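Local coordinates for surface glycan binding protein B (Bacteroides ovatus, PDB 6E57) that binds mixed-linkage beta-glucan and, as a surface glycan-binding protein, probably captures it at the cell surface for use by this human gut symbiont, at residues T78-G83 / K108-T113; T104-I109 / S120-V125; L249-Q254 / I267-P272; Y279-K284 / Q303-S308. One frame throughout, in Å; residues are numbered along the deposited sequence.

Overall arrangement
The chain is built as beta domains strung in series, and the four contacts sample two of them. Contacts 1 and 2 come first along the sequence and are neighbours in one sheet: strand 103-113 serves both, pairing with 75-81 in contact 1 and with 118-128 in contact 2, and the centres lie 8 Å apart. Contacts 3 and 4 follow much later, also with centres 8 Å apart, joined where strands 246-251 and 277-285 run side by side. Between contacts 2 and 4 the nearest atoms are about 24 Å apart, and the two pairs do not touch; the strands of 144-217 lie between them in the chain. The later domain leads directly into the C-terminal, glycan-holding part.

Contact 1 of 4, residues T78-G83 / K108-T113; sequences TWFIDG and KIEVET
F80 lies against both K108 and E110, and its side chain can be followed outward atom by atom. CB starts 3.9 Å from CB of K108, its partner across the strands. With CG turned beside the backbone N (chi1 -63°), the ring is carried back along the strand toward E110. CD1 then passes K108 O, which sits at the ring edge, near its plane, and the next atom, CE1, comes 3.8 Å from E110 CD. There the carboxylate is tilted by 34° to the ring. An alanine in place of E110 would take away CG and the carboxylate and would probably leave CE1 of F80 without its neighbour from this strand. The backbones beneath are an antiparallel pair from a five-stranded mixed sheet whose strand order is consistent with an immunoglobulin-like sandwich. T78 with E110 and F80 with K108 are hydrogen-bonded pairs: T78 N gives to E110 O at 2.8 Å and E110 N returns to T78 O, while F80 N gives to K108 O and K108 N to F80 O at 2.9 Å. Between them W79 and I109 form a non-hydrogen-bonded pair facing the other side of the sheet. These two side chains run side by side; CG1 of I109 is 3.6 Å from CZ3 of W79, and CG2 lies over one face of the indole. L67 of strand 63-70 touches both residues, and W79 NE1 is bonded to D93 O. The amino group of K108 turns from the pair to N106 OD1.

Contact 2 of 4, residues T104-I109 / S120-V125; sequences TYNLKI and SREGLV. With EDO (1,2-ethanediol), chain H.
N106 reaches across to E122 in the beta hairpin formed by strands 103-113 and 118-128, whose two faces differ sharply. On the inner face, hydrocarbon meets hydrocarbon. L107 CD2 packs 3.7 Å from V125 CG2, and L107 CB lies against the same methyl. I65 and L63 of strand 63-70 close in on L107 and V125 respectively, so this half is buried against a second strand layer. Backbone bonds knit the same region, among them L107 N to G123 O at 2.8 Å and I109 N to R121 O.

The face with N106, K108 and E122 is largely polar and partly exposed. ND2 of N106 donates in its own amide plane to E122 OE1 at 2.6 Å, using the carboxylate lone pair that points away from OE2. CG of N106 stands anti to the backbone N (chi1 179°), which leads the amide out toward the glutamate. K108 NZ comes to OD1 of N106 from above the carbonyl plane, at 3.0 Å; the lysine's ion pair with E122 is long. R121, which leaves from the L107 face, leads its end away from the hairpin, where NH2 makes a weak hydrogen bond, 3.3 Å, to O2 of a 1,2-ethanediol, probably from the crystallisation liquor.

Contact 3 of 4, residues L249-Q254 / I267-P272; sequences LTIGGQ and ITLTCP
L269 meets L249 and I251 across the interior of a beta-sandwich domain, probably immunoglobulin-like. Strand 246-251 pairs with 277-285, whereas strand 266-270 pairs with 235-240, and the two segments meet through side chains alone; the CA atoms of L249 and L269 are 9.1 Å apart. Followed in order, segment 267-272 begins with I267, which points toward the other segment yet spends its side chain on I238, L243 and F259. Two residues on comes L269, the hub of the apolar contact. Its CG stands between the backbone N and the carbonyl carbon (chi1 70°), and from there the two methyls diverge to different partners. CD2 is 4.1 Å from L249 CD1, the side chains crossing at about a right angle, while CD1 reaches I251 CD1 tip to tip at 4.2 Å. F259 also touches L269. Beyond T270, C271 sets its side chain against W236, and the chain then ends its approach at P272. The pyrrolidine ring bridges two residues of the other segment: its CD lies 4.1 Å from I251 CD1, and its CB and CG meet Q254. Both of these partners belong to a type II' turn from I251 to Q254, in which G252 takes the positive phi that this turn asks of its second residue. I251 N bonds to Q254 O at 3.0 Å and Q254 N to I251 O, so the turn presents its first and last side chains together. The glutamine slides past the proline in the opposite direction, its CB sitting 3.8 Å from P272 CG.

Contact 4 of 4, residues Y279-K284 / Q303-S308; sequences YTMTGK and QTVTVS
Y279 pairs with V305 in an antiparallel join of strand 277-285 with strand 299-315, part of a domain with the look of an immunoglobulin-like sandwich; the second strand runs on toward the C-terminal glycan-binding part. Two hydrogen-bonded pairs satisfy the backbone here. Y279 N gives to V305 O and V305 N to Y279 O, both at 2.8 Å; M281 N gives to Q303 O, and Q303 N returns to M281 O at 2.9 Å. T280 and T304 lie between as a non-hydrogen-bonded pair, their CA atoms pointing C-H groups at Q303 O and Y279 O. The phenol OH of Y279 looks outside the pair and donates a hydrogen bond to S275 O. Its ring has CD2 3.7 Å from V307 CG2, the side chains crossing at about a right angle. An alanine in place of Y279 would remove ring and hydroxyl together, and would probably cost V307 CG2 its ring contact and leave S275 O without this donor. The amide of Q303 is also turned away from M281: OE1 accepts from N295 ND2, and NE2 makes a weak hydrogen bond to T304 O. Its aliphatic part stays behind for M281. Bent at chi3 (58°), the methionine brings its CE methyl to 3.7 Å from Q303 CG, and that same CE sits 3.7 Å from V305 CG2.

Contact 1 of 4, residues T78-G83 / K108-T113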
loop_
_atom_site.group_PDB
_atom_site.type_symbol
_atom_site.label_atom_id
_atom_site.label_comp_id
_atom_site.label_asym_id
_atom_site.label_seq_id
_atom_site.Cartn_x
_atom_site.Cartn_y
_atom_site.Cartn_z
ATOM N N THR A 78 -22.448 15.194 21.462
ATOM C CA THR A 78 -22.446 15.506 20.039
ATOM C C THR A 78 -21.688 14.404 19.288
ATOM O O THR A 78 -20.679 13.888 19.772
ATOM C CB THR A 78 -21.836 16.889 19.781
ATOM O OG1 THR A 78 -22.460 17.825 20.659
ATOM C CG2 THR A 78 -22.019 17.356 18.355
ATOM N N TRP A 79 -22.189 14.056 18.100
ATOM C CA TRP A 79 -21.597 13.024 17.265
ATOM C C TRP A 79 -20.999 13.668 16.006
ATOM O O TRP A 79 -21.582 14.594 15.438
ATOM C CB TRP A 79 -22.639 11.952 16.918
ATOM C CG TRP A 79 -23.376 11.404 18.102
ATOM C CD1 TRP A 79 -24.404 11.999 18.775
ATOM C CD2 TRP A 79 -23.157 10.138 18.750
ATOM N NE1 TRP A 79 -24.834 11.197 19.796
ATOM C CE2 TRP A 79 -24.089 10.048 19.806
ATOM C CE3 TRP A 79 -22.269 9.078 18.546
ATOM C CZ2 TRP A 79 -24.153 8.942 20.652
ATOM C CZ3 TRP A 79 -22.334 7.984 19.381
ATOM C CH2 TRP A 79 -23.263 7.920 20.420
ATOM N N PHE A 80 -19.832 13.162 15.588
ATOM C CA PHE A 80 -19.131 13.640 14.403
ATOM C C PHE A 80 -18.727 12.449 13.523
ATOM O O PHE A 80 -18.031 11.548 13.985
ATOM C CB PHE A 80 -17.895 14.450 14.800
ATOM C CG PHE A 80 -18.173 15.711 15.578
ATOM C CD1 PHE A 80 -18.431 15.665 16.939
ATOM C CD2 PHE A 80 -18.149 16.950 14.954
ATOM C CE1 PHE A 80 -18.674 16.828 17.656
ATOM C CE2 PHE A 80 -18.393 18.111 15.672
ATOM C CZ PHE A 80 -18.657 18.048 17.022
ATOM N N ILE A 81 -19.176 12.467 12.261
ATOM C CA ILE A 81 -18.743 11.517 11.227
ATOM C C ILE A 81 -17.771 12.248 10.287
ATOM O O ILE A 81 -18.150 13.227 9.638
ATOM C CB ILE A 81 -19.951 10.930 10.464
ATOM C CG1 ILE A 81 -20.946 10.226 11.394
ATOM C CG2 ILE A 81 -19.489 10.010 9.344
ATOM C CD1 ILE A 81 -20.447 8.922 11.975
ATOM N N ASP A 82 -16.524 11.762 10.235
ATOM C CA ASP A 82 -15.424 12.360 9.462
ATOM C C ASP A 82 -15.318 13.860 9.774
ATOM O O ASP A 82 -15.187 14.678 8.867
ATOM C CB ASP A 82 -15.596 12.118 7.959
ATOM C CG ASP A 82 -15.404 10.674 7.523
ATOM O OD1 ASP A 82 -14.829 9.886 8.305
ATOM O OD2 ASP A 82 -15.828 10.349 6.396
ATOM N N GLY A 83 -15.394 14.211 11.063
ATOM C CA GLY A 83 -15.185 15.587 11.516
ATOM C C GLY A 83 -16.428 16.465 11.421
ATOM O O GLY A 83 -16.462 17.526 12.033
ATOM N N LYS A 108 -16.341 10.535 16.137
ATOM C CA LYS A 108 -16.009 11.196 17.401
ATOM C C LYS A 108 -17.282 11.310 18.244
ATOM O O LYS A 108 -18.333 11.698 17.733
ATOM C CB LYS A 108 -15.402 12.584 17.170
ATOM C CG LYS A 108 -13.948 12.593 16.714
ATOM C CD LYS A 108 -13.412 13.980 16.406
ATOM C CE LYS A 108 -12.097 13.964 15.651
ATOM N NZ LYS A 108 -12.271 13.546 14.238
ATOM N N ILE A 109 -17.160 10.957 19.529
ATOM C CA ILE A 109 -18.220 11.096 20.525
ATOM C C ILE A 109 -17.758 12.125 21.563
ATOM O O ILE A 109 -16.926 11.817 22.410
ATOM C CB ILE A 109 -18.548 9.738 21.180
ATOM C CG1 ILE A 109 -18.881 8.668 20.135
ATOM C CG2 ILE A 109 -19.660 9.889 22.210
ATOM C CD1 ILE A 109 -18.940 7.262 20.688
ATOM N N GLU A 110 -18.301 13.343 21.474
ATOM C CA GLU A 110 -17.942 14.432 22.377
ATOM C C GLU A 110 -19.070 14.640 23.392
ATOM O O GLU A 110 -20.190 14.971 23.018
ATOM C CB GLU A 110 -17.656 15.708 21.585
ATOM C CG GLU A 110 -16.410 15.601 20.722
ATOM C CD GLU A 110 -15.843 16.921 20.229
ATOM O OE1 GLU A 110 -16.267 17.985 20.737
ATOM O OE2 GLU A 110 -14.972 16.880 19.335
ATOM N N VAL A 111 -18.747 14.428 24.672
ATOM C CA VAL A 111 -19.666 14.627 25.784
ATOM C C VAL A 111 -19.240 15.895 26.531
ATOM O O VAL A 111 -18.068 16.053 26.863
ATOM C CB VAL A 111 -19.680 13.402 26.719
ATOM C CG1 VAL A 111 -20.637 13.590 27.888
ATOM C CG2 VAL A 111 -20.002 12.121 25.965
ATOM N N GLU A 112 -20.206 16.788 26.780
ATOM C CA GLU A 112 -19.979 18.026 27.526
ATOM C C GLU A 112 -21.067 18.173 28.598
ATOM O O GLU A 112 -22.240 17.897 28.346
ATOM C CB GLU A 112 -19.980 19.230 26.583
ATOM C CG GLU A 112 -19.312 20.460 27.173
ATOM C CD GLU A 112 -19.416 21.711 26.316
ATOM O OE1 GLU A 112 -20.524 21.991 25.818
ATOM O OE2 GLU A 112 -18.390 22.400 26.148
ATOM N N THR A 113 -20.655 18.609 29.792
ATOM C CA THR A 113 -21.573 18.876 30.897
ATOM C C THR A 113 -21.965 20.359 30.866
ATOM O O THR A 113 -21.399 21.141 30.103
ATOM C CB THR A 113 -20.974 18.428 32.238
ATOM O OG1 THR A 113 -22.004 18.522 33.222
ATOM C CG2 THR A 113 -19.779 19.241 32.684
#

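Contact 2 of 4, residues T104-I109 / S120-V125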
loop_
_atom_site.group_PDB
_atom_site.type_symbol
_atom_site.label_atom_id
_atom_site.label_comp_id
_atom_site.label_asym_id
_atom_site.label_seq_id
_atom_site.Cartn_x
_atom_site.Cartn_y
_atom_site.Cartn_z
ATOM N N THR A 104 -15.308 3.244 5.360
ATOM C CA THR A 104 -14.703 3.369 6.679
ATOM C C THR A 104 -14.777 4.843 7.090
ATOM O O THR A 104 -14.400 5.718 6.318
ATOM C CB THR A 104 -13.274 2.812 6.676
ATOM O OG1 THR A 104 -13.380 1.402 6.480
ATOM C CG2 THR A 104 -12.509 3.096 7.949
ATOM N N TYR A 105 -15.272 5.094 8.306
ATOM C CA TYR A 105 -15.604 6.433 8.777
ATOM C C TYR A 105 -14.916 6.707 10.117
ATOM O O TYR A 105 -14.797 5.813 10.952
ATOM C CB TYR A 105 -17.116 6.574 8.966
ATOM C CG TYR A 105 -17.928 6.404 7.710
ATOM C CD1 TYR A 105 -18.317 5.148 7.274
ATOM C CD2 TYR A 105 -18.307 7.502 6.955
ATOM C CE1 TYR A 105 -19.063 4.987 6.118
ATOM C CE2 TYR A 105 -19.052 7.359 5.797
ATOM C CZ TYR A 105 -19.432 6.097 5.377
ATOM O OH TYR A 105 -20.170 5.960 4.236
ATOM N N ASN A 106 -14.497 7.960 10.312
ATOM C CA ASN A 106 -14.049 8.439 11.609
ATOM C C ASN A 106 -15.281 8.874 12.414
ATOM O O ASN A 106 -16.077 9.683 11.937
ATOM C CB ASN A 106 -13.031 9.574 11.473
ATOM C CG ASN A 106 -12.576 10.106 12.814
ATOM O OD1 ASN A 106 -13.312 10.829 13.487
ATOM N ND2 ASN A 106 -11.368 9.747 13.213
ATOM N N LEU A 107 -15.426 8.325 13.627
ATOM C CA LEU A 107 -16.503 8.681 14.555
ATOM C C LEU A 107 -15.895 9.317 15.807
ATOM O O LEU A 107 -15.040 8.708 16.444
ATOM C CB LEU A 107 -17.300 7.423 14.919
ATOM C CG LEU A 107 -18.379 7.613 15.986
ATOM C CD1 LEU A 107 -19.423 8.625 15.533
ATOM C CD2 LEU A 107 -19.040 6.287 16.339
ATOM N N LYS A 108 -16.341 10.535 16.137
ATOM C CA LYS A 108 -16.009 11.196 17.401
ATOM C C LYS A 108 -17.282 11.310 18.244
ATOM O O LYS A 108 -18.333 11.698 17.733
ATOM C CB LYS A 108 -15.402 12.584 17.170
ATOM C CG LYS A 108 -13.948 12.593 16.714
ATOM C CD LYS A 108 -13.412 13.980 16.406
ATOM C CE LYS A 108 -12.097 13.964 15.651
ATOM N NZ LYS A 108 -12.271 13.546 14.238
ATOM N N ILE A 109 -17.160 10.957 19.529
ATOM C CA ILE A 109 -18.220 11.096 20.525
ATOM C C ILE A 109 -17.758 12.125 21.563
ATOM O O ILE A 109 -16.926 11.817 22.410
ATOM C CB ILE A 109 -18.548 9.738 21.180
ATOM C CG1 ILE A 109 -18.881 8.668 20.135
ATOM C CG2 ILE A 109 -19.660 9.889 22.210
ATOM C CD1 ILE A 109 -18.940 7.262 20.688
ATOM N N SER A 120 -14.130 12.371 25.785
ATOM C CA SER A 120 -14.082 12.158 24.340
ATOM C C SER A 120 -13.719 10.703 24.007
ATOM O O SER A 120 -12.938 10.077 24.713
ATOM C CB SER A 120 -13.103 13.120 23.717
ATOM O OG SER A 120 -13.558 13.555 22.448
ATOM N N ARG A 121 -14.303 10.189 22.916
ATOM C CA ARG A 121 -13.930 8.907 22.310
ATOM C C ARG A 121 -13.829 9.103 20.792
ATOM O O ARG A 121 -14.660 9.792 20.202
ATOM C CB ARG A 121 -14.957 7.813 22.628
ATOM C CG ARG A 121 -15.125 7.497 24.108
ATOM C CD ARG A 121 -13.912 6.846 24.755
ATOM N NE ARG A 121 -14.207 6.346 26.096
ATOM C CZ ARG A 121 -14.400 7.111 27.170
ATOM N NH1 ARG A 121 -14.246 8.423 27.093
ATOM N NH2 ARG A 121 -14.755 6.565 28.321
ATOM N N GLU A 122 -12.805 8.498 20.176
ATOM C CA GLU A 122 -12.606 8.546 18.729
ATOM C C GLU A 122 -12.277 7.136 18.224
ATOM O O GLU A 122 -11.377 6.487 18.740
ATOM C CB GLU A 122 -11.493 9.533 18.368
ATOM C CG GLU A 122 -11.416 9.843 16.879
ATOM C CD GLU A 122 -10.184 10.610 16.426
ATOM O OE1 GLU A 122 -9.916 10.623 15.206
ATOM O OE2 GLU A 122 -9.492 11.191 17.286
ATOM N N GLY A 123 -13.019 6.678 17.210
ATOM C CA GLY A 123 -12.829 5.351 16.630
ATOM C C GLY A 123 -13.261 5.295 15.175
ATOM O O GLY A 123 -13.698 6.295 14.603
ATOM N N LEU A 124 -13.123 4.107 14.578
ATOM C CA LEU A 124 -13.513 3.858 13.202
ATOM C C LEU A 124 -14.866 3.137 13.183
ATOM O O LEU A 124 -15.166 2.343 14.079
ATOM C CB LEU A 124 -12.434 3.015 12.516
ATOM C CG LEU A 124 -11.056 3.665 12.387
ATOM C CD1 LEU A 124 -10.060 2.691 11.775
ATOM C CD2 LEU A 124 -11.122 4.948 11.568
ATOM N N VAL A 125 -15.672 3.445 12.161
ATOM C CA VAL A 125 -16.903 2.726 11.847
ATOM C C VAL A 125 -16.741 2.122 10.448
ATOM O O VAL A 125 -16.602 2.849 9.463
ATOM C CB VAL A 125 -18.134 3.650 11.930
ATOM C CG1 VAL A 125 -19.376 3.006 11.332
ATOM C CG2 VAL A 125 -18.402 4.102 13.359
HETATM C C1 EDO H . -12.745 9.457 31.309
HETATM O O1 EDO H . -12.812 9.669 32.723
HETATM C C2 EDO H . -14.102 8.972 30.804
HETATM O O2 EDO H . -14.452 7.733 31.436
#

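Contact 3 of 4, residues L249-Q254 / I267-P272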
loop_
_atom_site.group_PDB
_atom_site.type_symbol
_atom_site.label_atom_id
_atom_site.label_comp_id
_atom_site.label_asym_id
_atom_site.label_seq_id
_atom_site.Cartn_x
_atom_site.Cartn_y
_atom_site.Cartn_z
ATOM N N LEU A 249 16.271 14.804 -9.538
ATOM C CA LEU A 249 16.336 14.111 -8.252
ATOM C C LEU A 249 17.781 14.169 -7.742
ATOM O O LEU A 249 18.721 14.002 -8.522
ATOM C CB LEU A 249 15.888 12.656 -8.433
ATOM C CG LEU A 249 14.435 12.451 -8.862
ATOM C CD1 LEU A 249 14.207 11.021 -9.329
ATOM C CD2 LEU A 249 13.476 12.799 -7.736
ATOM N N THR A 250 17.945 14.405 -6.434
ATOM C CA THR A 250 19.255 14.428 -5.785
ATOM C C THR A 250 19.309 13.321 -4.724
ATOM O O THR A 250 18.514 13.321 -3.799
ATOM C CB THR A 250 19.546 15.815 -5.196
ATOM O OG1 THR A 250 19.498 16.754 -6.269
ATOM C CG2 THR A 250 20.889 15.905 -4.504
ATOM N N ILE A 251 20.242 12.380 -4.895
ATOM C CA ILE A 251 20.520 11.297 -3.940
ATOM C C ILE A 251 21.979 11.449 -3.498
ATOM O O ILE A 251 22.840 11.799 -4.304
ATOM C CB ILE A 251 20.243 9.908 -4.554
ATOM C CG1 ILE A 251 18.942 9.882 -5.361
ATOM C CG2 ILE A 251 20.250 8.825 -3.484
ATOM C CD1 ILE A 251 19.131 10.089 -6.848
ATOM N N GLY A 252 22.250 11.186 -2.219
ATOM C CA GLY A 252 23.477 11.653 -1.622
ATOM C C GLY A 252 23.598 13.144 -1.874
ATOM O O GLY A 252 22.713 13.906 -1.485
ATOM N N GLY A 253 24.649 13.552 -2.586
ATOM C CA GLY A 253 24.768 14.925 -3.075
ATOM C C GLY A 253 24.775 14.978 -4.593
ATOM O O GLY A 253 25.225 15.964 -5.180
ATOM N N GLN A 254 24.255 13.915 -5.218
ATOM C CA GLN A 254 24.410 13.656 -6.642
ATOM C C GLN A 254 23.076 13.914 -7.349
ATOM O O GLN A 254 22.118 13.176 -7.153
ATOM C CB GLN A 254 24.868 12.213 -6.875
ATOM C CG GLN A 254 26.083 11.798 -6.054
ATOM C CD GLN A 254 27.373 12.405 -6.554
ATOM O OE1 GLN A 254 27.563 13.620 -6.537
ATOM N NE2 GLN A 254 28.286 11.551 -6.987
ATOM N N ILE A 267 8.974 7.004 -13.505
ATOM C CA ILE A 267 10.237 7.600 -13.928
ATOM C C ILE A 267 11.363 6.595 -13.645
ATOM O O ILE A 267 11.371 5.952 -12.597
ATOM C CB ILE A 267 10.464 8.961 -13.235
ATOM C CG1 ILE A 267 11.584 9.763 -13.899
ATOM C CG2 ILE A 267 10.713 8.791 -11.743
ATOM C CD1 ILE A 267 11.625 11.211 -13.469
ATOM N N THR A 268 12.289 6.454 -14.604
ATOM C CA THR A 268 13.453 5.566 -14.493
ATOM C C THR A 268 14.734 6.380 -14.708
ATOM O O THR A 268 14.835 7.130 -15.676
ATOM C CB THR A 268 13.368 4.400 -15.489
ATOM O OG1 THR A 268 12.118 3.738 -15.292
ATOM C CG2 THR A 268 14.497 3.404 -15.338
ATOM N N LEU A 269 15.708 6.203 -13.806
ATOM C CA LEU A 269 16.993 6.908 -13.853
ATOM C C LEU A 269 18.125 5.913 -13.565
ATOM O O LEU A 269 17.867 4.755 -13.238
ATOM C CB LEU A 269 16.978 8.059 -12.836
ATOM C CG LEU A 269 16.989 7.673 -11.353
ATOM C CD1 LEU A 269 17.695 8.732 -10.520
ATOM C CD2 LEU A 269 15.581 7.452 -10.825
ATOM N N THR A 270 19.373 6.374 -13.707
ATOM C CA THR A 270 20.551 5.616 -13.281
ATOM C C THR A 270 20.952 6.083 -11.878
ATOM O O THR A 270 21.417 7.213 -11.704
ATOM C CB THR A 270 21.719 5.772 -14.266
ATOM O OG1 THR A 270 21.254 5.469 -15.582
ATOM C CG2 THR A 270 22.894 4.879 -13.932
ATOM N N CYS A 271 20.756 5.214 -10.881
ATOM C CA CYS A 271 21.188 5.497 -9.521
ATOM C C CYS A 271 22.685 5.789 -9.531
ATOM O O CYS A 271 23.467 4.970 -10.017
ATOM C CB CYS A 271 20.891 4.334 -8.583
ATOM S SG CYS A 271 21.679 4.503 -6.961
ATOM N N PRO A 272 23.130 6.961 -9.023
ATOM C CA PRO A 272 24.543 7.341 -9.084
ATOM C C PRO A 272 25.482 6.431 -8.272
ATOM O O PRO A 272 25.028 5.540 -7.549
ATOM C CB PRO A 272 24.562 8.777 -8.541
ATOM C CG PRO A 272 23.305 8.885 -7.707
ATOM C CD PRO A 272 22.296 7.992 -8.392
#

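Contact 4 of 4, residues Y279-K284 / Q303-S308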
loop_
_atom_site.group_PDB
_atom_site.type_symbol
_atom_site.label_atom_id
_atom_site.label_comp_id
_atom_site.label_asym_id
_atom_site.label_seq_id
_atom_site.Cartn_x
_atom_site.Cartn_y
_atom_site.Cartn_z
ATOM N N TYR A 279 20.937 7.077 2.396
ATOM C CA TYR A 279 21.086 8.394 1.791
ATOM C C TYR A 279 19.737 9.116 1.741
ATOM O O TYR A 279 18.683 8.485 1.673
ATOM C CB TYR A 279 21.685 8.271 0.389
ATOM C CG TYR A 279 23.091 7.736 0.371
ATOM C CD1 TYR A 279 24.176 8.571 0.587
ATOM C CD2 TYR A 279 23.338 6.387 0.167
ATOM C CE1 TYR A 279 25.473 8.085 0.584
ATOM C CE2 TYR A 279 24.628 5.886 0.159
ATOM C CZ TYR A 279 25.700 6.737 0.367
ATOM O OH TYR A 279 26.975 6.252 0.360
ATOM N N THR A 280 19.808 10.449 1.762
ATOM C CA THR A 280 18.661 11.318 1.583
ATOM C C THR A 280 18.452 11.570 0.086
ATOM O O THR A 280 19.406 11.875 -0.627
ATOM C CB THR A 280 18.861 12.642 2.329
ATOM O OG1 THR A 280 19.041 12.349 3.715
ATOM C CG2 THR A 280 17.702 13.596 2.153
ATOM N N MET A 281 17.201 11.435 -0.371
ATOM C CA MET A 281 16.793 11.819 -1.723
ATOM C C MET A 281 15.784 12.970 -1.624
ATOM O O MET A 281 14.859 12.918 -0.817
ATOM C CB MET A 281 16.160 10.645 -2.483
ATOM C CG MET A 281 15.456 11.055 -3.777
ATOM S SD MET A 281 15.132 9.682 -4.934
ATOM C CE MET A 281 14.158 8.590 -3.904
ATOM N N THR A 282 16.002 14.007 -2.440
ATOM C CA THR A 282 15.038 15.080 -2.678
ATOM C C THR A 282 14.832 15.208 -4.190
ATOM O O THR A 282 15.458 14.487 -4.961
ATOM C CB THR A 282 15.511 16.405 -2.067
ATOM O OG1 THR A 282 16.728 16.767 -2.718
ATOM C CG2 THR A 282 15.725 16.326 -0.571
ATOM N N GLY A 283 13.951 16.126 -4.596
ATOM C CA GLY A 283 13.704 16.412 -6.002
ATOM C C GLY A 283 13.127 17.799 -6.195
ATOM O O GLY A 283 12.655 18.410 -5.240
ATOM N N LYS A 284 13.164 18.278 -7.443
ATOM C CA LYS A 284 12.638 19.591 -7.833
ATOM C C LYS A 284 11.771 19.436 -9.090
ATOM O O LYS A 284 12.145 18.721 -10.019
ATOM C CB LYS A 284 13.786 20.576 -8.091
ATOM C CG LYS A 284 14.541 21.038 -6.850
ATOM C CD LYS A 284 13.805 22.095 -6.044
ATOM C CE LYS A 284 14.415 22.351 -4.680
ATOM N NZ LYS A 284 14.199 21.213 -3.754
ATOM N N GLN A 303 13.405 11.620 1.276
ATOM C CA GLN A 303 13.232 10.168 1.195
ATOM C C GLN A 303 14.541 9.482 1.612
ATOM O O GLN A 303 15.622 9.871 1.160
ATOM C CB GLN A 303 12.852 9.777 -0.236
ATOM C CG GLN A 303 12.823 8.275 -0.496
ATOM C CD GLN A 303 11.596 7.613 0.075
ATOM O OE1 GLN A 303 10.510 8.190 0.105
ATOM N NE2 GLN A 303 11.760 6.380 0.525
ATOM N N THR A 304 14.433 8.458 2.465
ATOM C CA THR A 304 15.577 7.649 2.863
ATOM C C THR A 304 15.718 6.493 1.865
ATOM O O THR A 304 14.783 5.706 1.682
ATOM C CB THR A 304 15.445 7.180 4.318
ATOM O OG1 THR A 304 15.493 8.341 5.148
ATOM C CG2 THR A 304 16.537 6.222 4.739
ATOM N N VAL A 305 16.890 6.427 1.217
ATOM C CA VAL A 305 17.211 5.426 0.203
ATOM C C VAL A 305 18.370 4.576 0.726
ATOM O O VAL A 305 19.412 5.118 1.089
ATOM C CB VAL A 305 17.598 6.081 -1.138
ATOM C CG1 VAL A 305 17.838 5.046 -2.224
ATOM C CG2 VAL A 305 16.571 7.102 -1.589
ATOM N N THR A 306 18.173 3.254 0.753
ATOM C CA THR A 306 19.248 2.307 1.003
ATOM C C THR A 306 19.865 1.907 -0.342
ATOM O O THR A 306 19.172 1.404 -1.227
ATOM C CB THR A 306 18.754 1.095 1.799
ATOM O OG1 THR A 306 18.334 1.578 3.074
ATOM C CG2 THR A 306 19.815 0.032 1.989
ATOM N N VAL A 307 21.172 2.153 -0.481
ATOM C CA VAL A 307 21.920 1.815 -1.679
ATOM C C VAL A 307 22.832 0.622 -1.363
ATOM O O VAL A 307 23.392 0.526 -0.267
ATOM C CB VAL A 307 22.715 3.027 -2.203
ATOM C CG1 VAL A 307 23.502 2.690 -3.459
ATOM C CG2 VAL A 307 21.811 4.225 -2.453
ATOM N N SER A 308 22.950 -0.288 -2.335
ATOM C CA SER A 308 23.870 -1.427 -2.283
ATOM C C SER A 308 24.380 -1.731 -3.698
ATOM O O SER A 308 23.725 -1.376 -4.674
ATOM C CB SER A 308 23.213 -2.630 -1.649
ATOM O OG SER A 308 21.896 -2.811 -2.144
#